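Local coordinates for protein putative primosome component (PDB 2QGZ) that probably acts as an ATP-binding helicase loader in the primosome, as a member of the P-loop NTPases, at residues L141-Q146 with A170-E175; S124-N129 with E135-I140; E145-A150 with V215-L220; G154-G159 with E283-L288. All coordinates share one frame; numbering follows the deposited sequence.

Contact 1 (L141-Q146 with A170-E175)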
# COMPACT_ATOMS: atom_id res chain seq x y z
N LEU A 141 -3.20 -7.25 -11.46
CA LEU A 141 -4.13 -7.13 -12.57
C LEU A 141 -5.51 -7.67 -12.20
O LEU A 141 -6.53 -7.15 -12.66
CB LEU A 141 -3.61 -7.85 -13.81
CG LEU A 141 -2.31 -7.30 -14.41
CD1 LEU A 141 -2.00 -8.04 -15.70
CD2 LEU A 141 -2.46 -5.80 -14.66
N ASP A 142 -5.54 -8.72 -11.38
CA ASP A 142 -6.82 -9.28 -10.95
C ASP A 142 -7.54 -8.27 -10.08
O ASP A 142 -8.76 -8.12 -10.17
CB ASP A 142 -6.61 -10.56 -10.13
CG ASP A 142 -6.15 -11.73 -10.98
OD1 ASP A 142 -6.56 -11.81 -12.17
OD2 ASP A 142 -5.38 -12.56 -10.45
N PHE A 143 -6.79 -7.59 -9.23
CA PHE A 143 -7.37 -6.61 -8.33
C PHE A 143 -8.05 -5.48 -9.11
O PHE A 143 -9.19 -5.14 -8.84
CB PHE A 143 -6.32 -6.00 -7.41
CG PHE A 143 -6.90 -5.10 -6.36
CD1 PHE A 143 -7.30 -5.62 -5.13
CD2 PHE A 143 -7.11 -3.75 -6.62
CE1 PHE A 143 -7.91 -4.80 -4.18
CE2 PHE A 143 -7.72 -2.92 -5.69
CZ PHE A 143 -8.12 -3.45 -4.46
N VAL A 144 -7.33 -4.91 -10.06
CA VAL A 144 -7.88 -3.83 -10.87
C VAL A 144 -9.10 -4.31 -11.65
O VAL A 144 -10.13 -3.65 -11.68
CB VAL A 144 -6.83 -3.30 -11.87
CG1 VAL A 144 -7.47 -2.33 -12.85
CG2 VAL A 144 -5.71 -2.61 -11.11
N GLU A 145 -8.97 -5.47 -12.28
CA GLU A 145 -10.05 -6.04 -13.08
C GLU A 145 -11.30 -6.37 -12.26
O GLU A 145 -12.43 -6.14 -12.71
CB GLU A 145 -9.52 -7.29 -13.79
CG GLU A 145 -10.28 -7.73 -15.01
CD GLU A 145 -9.68 -8.96 -15.68
OE1 GLU A 145 -10.27 -9.45 -16.67
OE2 GLU A 145 -8.61 -9.44 -15.24
N GLN A 146 -11.11 -6.88 -11.05
CA GLN A 146 -12.21 -7.27 -10.18
C GLN A 146 -12.73 -6.19 -9.22
O GLN A 146 -13.63 -6.45 -8.43
CB GLN A 146 -11.81 -8.51 -9.39
CG GLN A 146 -11.55 -9.72 -10.27
CD GLN A 146 -10.74 -10.81 -9.58
OE1 GLN A 146 -10.31 -11.76 -10.23
NE2 GLN A 146 -10.54 -10.68 -8.27
N ALA A 170 2.17 1.42 -7.07
CA ALA A 170 1.83 2.73 -7.61
C ALA A 170 1.26 2.55 -9.03
O ALA A 170 0.36 3.29 -9.45
CB ALA A 170 3.06 3.61 -7.66
N ALA A 171 1.78 1.57 -9.76
CA ALA A 171 1.29 1.31 -11.11
C ALA A 171 -0.15 0.81 -11.04
O ALA A 171 -0.97 1.09 -11.92
CB ALA A 171 2.16 0.29 -11.81
N MET A 172 -0.45 0.06 -9.99
CA MET A 172 -1.80 -0.47 -9.78
C MET A 172 -2.73 0.72 -9.52
O MET A 172 -3.83 0.78 -10.06
CB MET A 172 -1.84 -1.43 -8.59
CG MET A 172 -3.19 -2.07 -8.33
SD MET A 172 -3.28 -2.89 -6.70
CE MET A 172 -3.24 -1.42 -5.61
N ALA A 173 -2.27 1.67 -8.70
CA ALA A 173 -3.08 2.86 -8.38
C ALA A 173 -3.35 3.68 -9.64
O ALA A 173 -4.44 4.24 -9.81
CB ALA A 173 -2.36 3.73 -7.33
N HIS A 174 -2.36 3.77 -10.51
CA HIS A 174 -2.50 4.53 -11.74
C HIS A 174 -3.50 3.87 -12.68
O HIS A 174 -4.27 4.56 -13.36
CB HIS A 174 -1.15 4.67 -12.43
CG HIS A 174 -1.13 5.72 -13.50
ND1 HIS A 174 -1.69 5.52 -14.75
CD2 HIS A 174 -0.64 6.98 -13.50
CE1 HIS A 174 -1.54 6.62 -15.47
NE2 HIS A 174 -0.91 7.52 -14.73
N GLU A 175 -3.51 2.54 -12.71
CA GLU A 175 -4.42 1.81 -13.57
C GLU A 175 -5.85 1.85 -13.00
O GLU A 175 -6.83 1.88 -13.75
CB GLU A 175 -3.94 0.37 -13.70
CG GLU A 175 -4.56 -0.42 -14.83
CD GLU A 175 -4.11 0.04 -16.21
OE1 GLU A 175 -3.01 0.63 -16.34
OE2 GLU A 175 -4.86 -0.20 -17.17

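Contact 2 (S124-N129 with E135-I140). With PO4 (phosphate ion), chain C.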
# COMPACT_ATOMS: atom_id res chain seq x y z
N SER A 124 3.22 -0.45 -17.70
CA SER A 124 4.28 -0.72 -18.67
C SER A 124 5.69 -0.51 -18.12
O SER A 124 6.66 -1.04 -18.66
CB SER A 124 4.08 0.14 -19.92
OG SER A 124 3.85 1.50 -19.57
N ASP A 125 5.81 0.26 -17.03
CA ASP A 125 7.12 0.53 -16.43
C ASP A 125 7.56 -0.58 -15.49
O ASP A 125 8.68 -0.55 -14.99
CB ASP A 125 7.11 1.85 -15.63
CG ASP A 125 6.81 3.07 -16.50
OD1 ASP A 125 7.47 3.24 -17.56
OD2 ASP A 125 5.93 3.87 -16.10
N ILE A 126 6.68 -1.54 -15.24
CA ILE A 126 6.99 -2.65 -14.32
C ILE A 126 7.61 -3.86 -15.02
O ILE A 126 7.07 -4.38 -15.99
CB ILE A 126 5.70 -3.12 -13.59
CG1 ILE A 126 5.04 -1.95 -12.87
CG2 ILE A 126 6.05 -4.23 -12.62
CD1 ILE A 126 5.98 -1.12 -12.00
N ASP A 127 8.75 -4.31 -14.51
CA ASP A 127 9.41 -5.47 -15.10
C ASP A 127 8.78 -6.75 -14.57
O ASP A 127 8.62 -6.92 -13.37
CB ASP A 127 10.91 -5.50 -14.77
CG ASP A 127 11.72 -4.48 -15.59
OD1 ASP A 127 11.46 -4.33 -16.81
OD2 ASP A 127 12.64 -3.85 -15.02
N VAL A 128 8.41 -7.63 -15.50
CA VAL A 128 7.82 -8.92 -15.16
C VAL A 128 8.76 -9.96 -15.76
O VAL A 128 8.44 -10.61 -16.76
CB VAL A 128 6.40 -9.07 -15.76
CG1 VAL A 128 5.72 -10.31 -15.19
CG2 VAL A 128 5.56 -7.83 -15.48
N ASN A 129 9.92 -10.10 -15.14
CA ASN A 129 10.95 -11.02 -15.61
C ASN A 129 11.37 -12.05 -14.55
O ASN A 129 12.50 -12.54 -14.55
CB ASN A 129 12.16 -10.19 -16.05
CG ASN A 129 12.59 -9.17 -15.00
OD1 ASN A 129 13.48 -8.34 -15.23
ND2 ASN A 129 11.95 -9.23 -13.83
N GLU A 135 3.86 -13.55 -10.63
CA GLU A 135 2.80 -13.79 -9.66
C GLU A 135 2.24 -12.48 -9.10
O GLU A 135 1.03 -12.27 -9.13
CB GLU A 135 3.33 -14.66 -8.51
CG GLU A 135 3.51 -16.13 -8.87
CD GLU A 135 4.21 -16.94 -7.76
OE1 GLU A 135 5.44 -16.78 -7.58
OE2 GLU A 135 3.53 -17.73 -7.07
N ALA A 136 3.11 -11.60 -8.61
CA ALA A 136 2.67 -10.32 -8.06
C ALA A 136 1.95 -9.47 -9.11
O ALA A 136 0.92 -8.87 -8.82
CB ALA A 136 3.86 -9.56 -7.48
N PHE A 137 2.49 -9.42 -10.32
CA PHE A 137 1.89 -8.63 -11.39
C PHE A 137 0.52 -9.21 -11.72
O PHE A 137 -0.45 -8.49 -11.95
CB PHE A 137 2.79 -8.67 -12.62
CG PHE A 137 2.40 -7.70 -13.69
CD1 PHE A 137 2.61 -6.34 -13.51
CD2 PHE A 137 1.86 -8.15 -14.89
CE1 PHE A 137 2.29 -5.44 -14.51
CE2 PHE A 137 1.54 -7.25 -15.90
CZ PHE A 137 1.75 -5.89 -15.71
N SER A 138 0.45 -10.53 -11.74
CA SER A 138 -0.79 -11.24 -12.01
C SER A 138 -1.86 -10.84 -10.98
O SER A 138 -3.01 -10.56 -11.34
CB SER A 138 -0.51 -12.75 -11.96
OG SER A 138 -1.69 -13.52 -12.07
N ALA A 139 -1.48 -10.78 -9.71
CA ALA A 139 -2.43 -10.41 -8.65
C ALA A 139 -2.86 -8.94 -8.73
O ALA A 139 -4.00 -8.61 -8.43
CB ALA A 139 -1.82 -10.69 -7.29
N ILE A 140 -1.95 -8.06 -9.13
CA ILE A 140 -2.28 -6.65 -9.26
C ILE A 140 -3.30 -6.46 -10.39
O ILE A 140 -4.19 -5.61 -10.29
CB ILE A 140 -0.98 -5.82 -9.51
CG1 ILE A 140 -0.63 -5.05 -8.25
CG2 ILE A 140 -1.14 -4.87 -10.68
CD1 ILE A 140 -0.13 -5.92 -7.13
P PO4 C . 0.90 2.58 -20.23
O1 PO4 C . 0.03 3.74 -19.79
O2 PO4 C . 1.00 1.59 -19.10
O3 PO4 C . 0.30 1.91 -21.43
O4 PO4 C . 2.28 3.09 -20.60

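Contact 3 (E145-A150 with V215-L220)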
# COMPACT_ATOMS: atom_id res chain seq x y z
N GLU A 145 -8.97 -5.47 -12.28
CA GLU A 145 -10.05 -6.04 -13.08
C GLU A 145 -11.30 -6.37 -12.26
O GLU A 145 -12.43 -6.14 -12.71
CB GLU A 145 -9.52 -7.29 -13.79
CG GLU A 145 -10.28 -7.73 -15.01
CD GLU A 145 -9.68 -8.96 -15.68
OE1 GLU A 145 -10.27 -9.45 -16.67
OE2 GLU A 145 -8.61 -9.44 -15.24
N GLN A 146 -11.11 -6.88 -11.05
CA GLN A 146 -12.21 -7.27 -10.18
C GLN A 146 -12.73 -6.19 -9.22
O GLN A 146 -13.63 -6.45 -8.43
CB GLN A 146 -11.81 -8.51 -9.39
CG GLN A 146 -11.55 -9.72 -10.27
CD GLN A 146 -10.74 -10.81 -9.58
OE1 GLN A 146 -10.31 -11.76 -10.23
NE2 GLN A 146 -10.54 -10.68 -8.27
N TYR A 147 -12.17 -4.98 -9.28
CA TYR A 147 -12.60 -3.91 -8.39
C TYR A 147 -13.91 -3.24 -8.83
O TYR A 147 -14.05 -2.82 -9.97
CB TYR A 147 -11.51 -2.85 -8.26
CG TYR A 147 -11.87 -1.74 -7.30
CD1 TYR A 147 -12.62 -0.64 -7.71
CD2 TYR A 147 -11.51 -1.83 -5.95
CE1 TYR A 147 -13.02 0.34 -6.80
CE2 TYR A 147 -11.90 -0.86 -5.03
CZ TYR A 147 -12.65 0.22 -5.46
OH TYR A 147 -13.06 1.17 -4.55
N PRO A 148 -14.88 -3.12 -7.91
CA PRO A 148 -14.82 -3.58 -6.52
C PRO A 148 -15.41 -4.98 -6.33
O PRO A 148 -16.32 -5.38 -7.06
CB PRO A 148 -15.62 -2.53 -5.78
CG PRO A 148 -16.74 -2.28 -6.75
CD PRO A 148 -16.02 -2.20 -8.09
N SER A 149 -14.89 -5.71 -5.35
CA SER A 149 -15.37 -7.05 -5.05
C SER A 149 -15.79 -7.08 -3.60
O SER A 149 -15.54 -6.13 -2.85
CB SER A 149 -14.27 -8.09 -5.27
OG SER A 149 -13.98 -8.24 -6.64
N ALA A 150 -16.43 -8.17 -3.21
CA ALA A 150 -16.93 -8.33 -1.84
C ALA A 150 -15.90 -7.96 -0.77
O ALA A 150 -15.89 -6.82 -0.27
CB ALA A 150 -17.40 -9.77 -1.64
N VAL A 215 -10.17 6.39 2.49
CA VAL A 215 -9.94 6.36 1.05
C VAL A 215 -10.26 4.97 0.51
O VAL A 215 -10.05 3.96 1.18
CB VAL A 215 -8.48 6.73 0.70
CG1 VAL A 215 -8.20 8.16 1.13
CG2 VAL A 215 -7.51 5.75 1.36
N PRO A 216 -10.79 4.90 -0.72
CA PRO A 216 -11.15 3.61 -1.34
C PRO A 216 -10.06 2.55 -1.32
O PRO A 216 -10.33 1.38 -1.05
CB PRO A 216 -11.53 4.02 -2.75
CG PRO A 216 -12.10 5.39 -2.56
CD PRO A 216 -11.09 6.02 -1.63
N VAL A 217 -8.83 2.95 -1.61
CA VAL A 217 -7.70 2.04 -1.64
C VAL A 217 -6.53 2.75 -0.99
O VAL A 217 -6.17 3.86 -1.39
CB VAL A 217 -7.30 1.67 -3.08
CG1 VAL A 217 -6.09 0.78 -3.06
CG2 VAL A 217 -8.44 0.97 -3.76
N LEU A 218 -5.93 2.10 -0.00
CA LEU A 218 -4.82 2.68 0.74
C LEU A 218 -3.57 1.81 0.64
O LEU A 218 -3.63 0.58 0.82
CB LEU A 218 -5.22 2.85 2.20
CG LEU A 218 -4.14 3.38 3.14
CD1 LEU A 218 -3.76 4.81 2.75
CD2 LEU A 218 -4.66 3.34 4.57
N ILE A 219 -2.44 2.45 0.34
CA ILE A 219 -1.17 1.75 0.23
C ILE A 219 -0.27 2.26 1.36
O ILE A 219 0.05 3.45 1.42
CB ILE A 219 -0.45 2.08 -1.10
CG1 ILE A 219 -1.37 1.84 -2.31
CG2 ILE A 219 0.86 1.29 -1.19
CD1 ILE A 219 -1.80 0.41 -2.50
N LEU A 220 0.15 1.37 2.25
CA LEU A 220 1.03 1.75 3.35
C LEU A 220 2.46 1.30 3.01
O LEU A 220 2.84 0.16 3.27
CB LEU A 220 0.56 1.10 4.66
CG LEU A 220 -0.86 1.47 5.08
CD1 LEU A 220 -1.27 0.67 6.29
CD2 LEU A 220 -0.96 2.95 5.38
O HOH W 1 -12.86 0.72 -1.86

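Contact 4 (G154-G159 with E283-L288)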
# COMPACT_ATOMS: atom_id res chain seq x y z
N GLY A 154 -6.10 -6.86 -0.24
CA GLY A 154 -4.98 -6.17 -0.84
C GLY A 154 -3.77 -7.07 -0.85
O GLY A 154 -3.88 -8.28 -0.64
N LEU A 155 -2.61 -6.49 -1.09
CA LEU A 155 -1.37 -7.26 -1.11
C LEU A 155 -0.34 -6.74 -0.11
O LEU A 155 -0.27 -5.54 0.15
CB LEU A 155 -0.75 -7.25 -2.51
CG LEU A 155 -1.28 -8.21 -3.58
CD1 LEU A 155 -2.71 -7.87 -3.96
CD2 LEU A 155 -0.38 -8.11 -4.80
N TYR A 156 0.43 -7.65 0.45
CA TYR A 156 1.50 -7.31 1.37
C TYR A 156 2.75 -7.74 0.58
O TYR A 156 3.05 -8.93 0.47
CB TYR A 156 1.37 -8.10 2.68
CG TYR A 156 2.49 -7.87 3.69
CD1 TYR A 156 3.70 -8.57 3.60
CD2 TYR A 156 2.33 -6.97 4.75
CE1 TYR A 156 4.71 -8.38 4.54
CE2 TYR A 156 3.33 -6.77 5.69
CZ TYR A 156 4.52 -7.49 5.58
OH TYR A 156 5.52 -7.32 6.51
N LEU A 157 3.43 -6.76 -0.01
CA LEU A 157 4.63 -7.01 -0.81
C LEU A 157 5.89 -6.78 -0.02
O LEU A 157 6.15 -5.67 0.43
CB LEU A 157 4.69 -6.08 -2.03
CG LEU A 157 3.82 -6.37 -3.25
CD1 LEU A 157 4.07 -5.32 -4.31
CD2 LEU A 157 4.15 -7.74 -3.78
N TYR A 158 6.70 -7.81 0.12
CA TYR A 158 7.94 -7.61 0.85
C TYR A 158 9.13 -8.15 0.08
O TYR A 158 9.00 -9.07 -0.74
CB TYR A 158 7.82 -8.27 2.23
CG TYR A 158 8.06 -9.75 2.24
CD1 TYR A 158 9.34 -10.27 2.47
CD2 TYR A 158 7.01 -10.65 2.04
CE1 TYR A 158 9.57 -11.64 2.49
CE2 TYR A 158 7.23 -12.02 2.07
CZ TYR A 158 8.51 -12.51 2.29
OH TYR A 158 8.76 -13.86 2.30
N GLY A 159 10.30 -7.57 0.34
CA GLY A 159 11.52 -7.99 -0.33
C GLY A 159 12.60 -6.95 -0.08
O GLY A 159 12.39 -6.01 0.69
N GLU A 283 -2.46 -9.15 13.28
CA GLU A 283 -3.54 -10.03 12.84
C GLU A 283 -4.43 -9.29 11.85
O GLU A 283 -5.10 -9.90 11.01
CB GLU A 283 -4.37 -10.51 14.04
N ARG A 284 -4.45 -7.96 11.94
CA ARG A 284 -5.25 -7.15 11.03
C ARG A 284 -4.55 -7.07 9.68
O ARG A 284 -5.20 -7.06 8.63
CB ARG A 284 -5.47 -5.75 11.60
CG ARG A 284 -6.30 -5.72 12.88
CD ARG A 284 -6.77 -4.31 13.17
NE ARG A 284 -7.44 -4.18 14.46
CZ ARG A 284 -8.65 -4.65 14.75
NH1 ARG A 284 -9.37 -5.28 13.83
NH2 ARG A 284 -9.16 -4.46 15.96
N VAL A 285 -3.22 -7.02 9.70
CA VAL A 285 -2.46 -6.97 8.46
C VAL A 285 -2.70 -8.28 7.70
O VAL A 285 -3.01 -8.25 6.50
CB VAL A 285 -0.94 -6.83 8.73
CG1 VAL A 285 -0.19 -6.80 7.41
CG2 VAL A 285 -0.67 -5.55 9.50
N ARG A 286 -2.58 -9.41 8.39
CA ARG A 286 -2.78 -10.71 7.77
C ARG A 286 -4.20 -10.88 7.27
O ARG A 286 -4.46 -11.65 6.36
CB ARG A 286 -2.48 -11.85 8.74
CG ARG A 286 -1.03 -11.97 9.19
CD ARG A 286 -0.83 -13.28 9.95
NE ARG A 286 0.56 -13.47 10.37
CZ ARG A 286 1.11 -12.91 11.44
NH1 ARG A 286 0.40 -12.10 12.22
NH2 ARG A 286 2.39 -13.13 11.72
N TYR A 287 -5.14 -10.18 7.89
CA TYR A 287 -6.52 -10.30 7.47
C TYR A 287 -6.80 -9.45 6.22
O TYR A 287 -7.54 -9.87 5.33
CB TYR A 287 -7.45 -9.93 8.63
CG TYR A 287 -8.91 -9.87 8.25
CD1 TYR A 287 -9.47 -8.71 7.72
CD2 TYR A 287 -9.73 -10.99 8.39
CE1 TYR A 287 -10.80 -8.67 7.32
CE2 TYR A 287 -11.06 -10.96 7.99
CZ TYR A 287 -11.59 -9.79 7.46
OH TYR A 287 -12.90 -9.76 7.02
N LEU A 288 -6.18 -8.27 6.16
CA LEU A 288 -6.38 -7.36 5.03
C LEU A 288 -5.57 -7.66 3.77
O LEU A 288 -6.01 -7.31 2.67
CB LEU A 288 -6.06 -5.93 5.47
CG LEU A 288 -7.00 -5.31 6.50
CD1 LEU A 288 -6.31 -4.17 7.22
CD2 LEU A 288 -8.25 -4.83 5.79

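Contact 1 (L141-Q146 with A170-E175)
Val144 and Met172 meet where two neighbouring helices of the P-loop NTPase fold run side by side, helix 131-146 against helix 165-179. The short segments 141-146 and 170-175 point much the same way, 21° apart, with axes 10.0 Å from each other at closest approach. That is wide enough that side chains make most of the contact, and no hydrogen bond crosses it. Val144 uses its two methyls on different partners. With CG1 anti to the backbone N (chi1 171°), CG1 is directed at Glu175 and CG2 at Met172. The CG2 methyl sits 3.8 Å from Met172 CG, the two side chains sliding past each other in opposite senses, and also lies 4.0 Å from Met172 O.

The extended first two torsions of Met172 carry SD beyond Val144 to the ring of Phe143; the bend at chi3 then turns only CE aside. The result is a Met-aromatic contact in which SD lies 4.6 Å from the ring centroid of Phe143, well off the ring normal. Phe143 in turn meets Phe252 of the central sheet edge to face, while Leu176, one turn on from Met172, touches both Phe143 and Val144. All three of Phe143, Val144 and Met172 are buried.

Glu175 closes the row on a more open side. Its chain bends at chi2 (70°), lending aliphatic carbon to the contact while the carboxylate turns toward a bound phosphate. Across the helices, Glu175 CG rests 4.0 Å from Val144 CG1, the side chains set at about a right angle.

Contact 2 (S124-N129 with E135-I140)
A loop that holds a phosphate ion at its start folds back over the helix it leads into, so that Val128 and Ile126 close on the ring of Phe137. The tighter half is a CH-pi contact. Val128 CG2 stands 3.7 Å from the centroid of the Phe137 ring, 14° off its normal, over one face but offset toward the rim, where it comes 3.6 Å from Phe137 CG. The two side chains meet at about a right angle, a methyl set over a flat ring. Phe137 has its CG anti to the backbone N (chi1 -169°), which swings the ring off the helix toward the loop. Ile126 adds its branch methyl obliquely, CG2 lying 4.1 Å from Phe137 CD1, while its longer branch leads away from the helix segment. No hydrogen bond joins the two segments.

At the start of segment 124-129, Ser124 N makes a weak bond of 3.3 Å to phosphate O2. Ser124 OG also approaches phosphate O4, at a distance so short that its exact length is doubtful. The ion probably came from the crystallisation liquor.

Beside the apolar residues the loop is tied down by polar partners from near the end of the modelled chain: Asn298 bonds to Asp125 O and Asp127 N, and Asp127 forms a salt bridge with Arg299. Ile126 further touches Ala171, which joins the loop to helix 165-179, while Ala136 and Ile140 turn to Leu157 and Leu155 of strand 154-158, so helix 131-146 lies between the sheet and the loop, with Phe137 on its loop side.

Contact 3 (E145-A150 with V215-L220)
Tyr147, following helix 131-146, reaches across to Pro216 and to Val217 of strand 217-221. From CB, CG lies anti to the backbone N (chi1 -177°), and the ring extends straight toward the strand. Over the centre of one ring face sits CB of the next residue, Pro148, 3.8 Å above the plane; the peptide bond between the two is cis, which folds the proline back onto the tyrosine. Further out, Tyr147 CE2 meets Val217 CG2 at 4.1 Å, an oblique approach in which the side chains pass in opposite directions. At the tip, Tyr147 OH lies 3.7 Å from Pro216 CB. A water in the plane of the ring, 2.7 Å from Tyr147 OH, donates a hydrogen bond of 2.7 Å to Pro216 O, so the phenol and the carbonyl of Pro216 are bridged and not directly bonded. Within segment 145-150, Ser149 OG bonds to Gln146 O at 2.6 Å, from above the carbonyl plane, linking the two ends of the turn. Leu176 of helix 165-179 touches both Tyr147 and Val217, and Val182, in the loop before strand 184-188, touches Tyr147 and Pro216.

Contact 4 (G154-G159 with E283-L288)
Val285 and Leu288 are the residues of segment 283-288 that meet segment 154-159, at Tyr156 and Gly154 respectively. Ahead of them, Arg284 turns to helix 237-247, where its NE bonds to Gln238. Val285 then faces the strand. Its CG1, anti to the backbone N (chi1 179°), lies 3.7 Å from Tyr156 CD2 and 3.9 Å from Tyr156 CE2, approaching one side of the ring obliquely. The far end of that ring is held by a hydrogen bond from Tyr156 OH to the backbone oxygen of Tyr257, which fixes the surface that Val285 packs on. Arg286 points away and forms a salt bridge with Glu263, and Tyr287 offers its ring to Lys153 in a cation-pi contact.

Leu288 ends the helix, and here the contact passes from side chain to backbone. Gly154 N donates to Leu288 O over 2.9 Å, with an N-H...O angle of 152°. The donor lies in the carbonyl plane, and the C=O...N angle of 159° sets it nearly in line with the C=O bond. This bond comes just ahead of the parallel pairing in which Gly154 and Tyr156 bond to Arg290 of strand 289-293, so the helix end runs straight into the sheet.

Alternation along strand 154-158 sends Tyr156 to this helix and Leu155 to the other face, against helix 131-146. Such a parallel sheet, with helices on both faces, is the three-layered alpha-beta-alpha P-loop NTPase fold, and Gly159, following Tyr158, probably opens the Walker A loop.

Helix 131-146 runs through contacts 1, 2 and 3, and its inner side rests on the strand of contact 4. Contacts 1 and 2, with centres 10 Å apart, touch where Met172 SD lies 3.7 Å from Ile140 CG1 and Ala171 CB 3.8 Å from Ile126 CG1. Met172 also joins contact 1 to contact 3, its CE being 3.9 Å from Ile219 CD1. Contact 2 reaches contact 4 through Ala139 CB, 3.9 Å from Leu155 CD2. Contacts 1 and 4, about 17 Å between centres, do not touch, yet their strand 154-158 and helix 165-179 flank the probable Walker A loop. The phosphate at Ser124 comes, by nearest atoms, within about 5 Å of the Glu175 side chain.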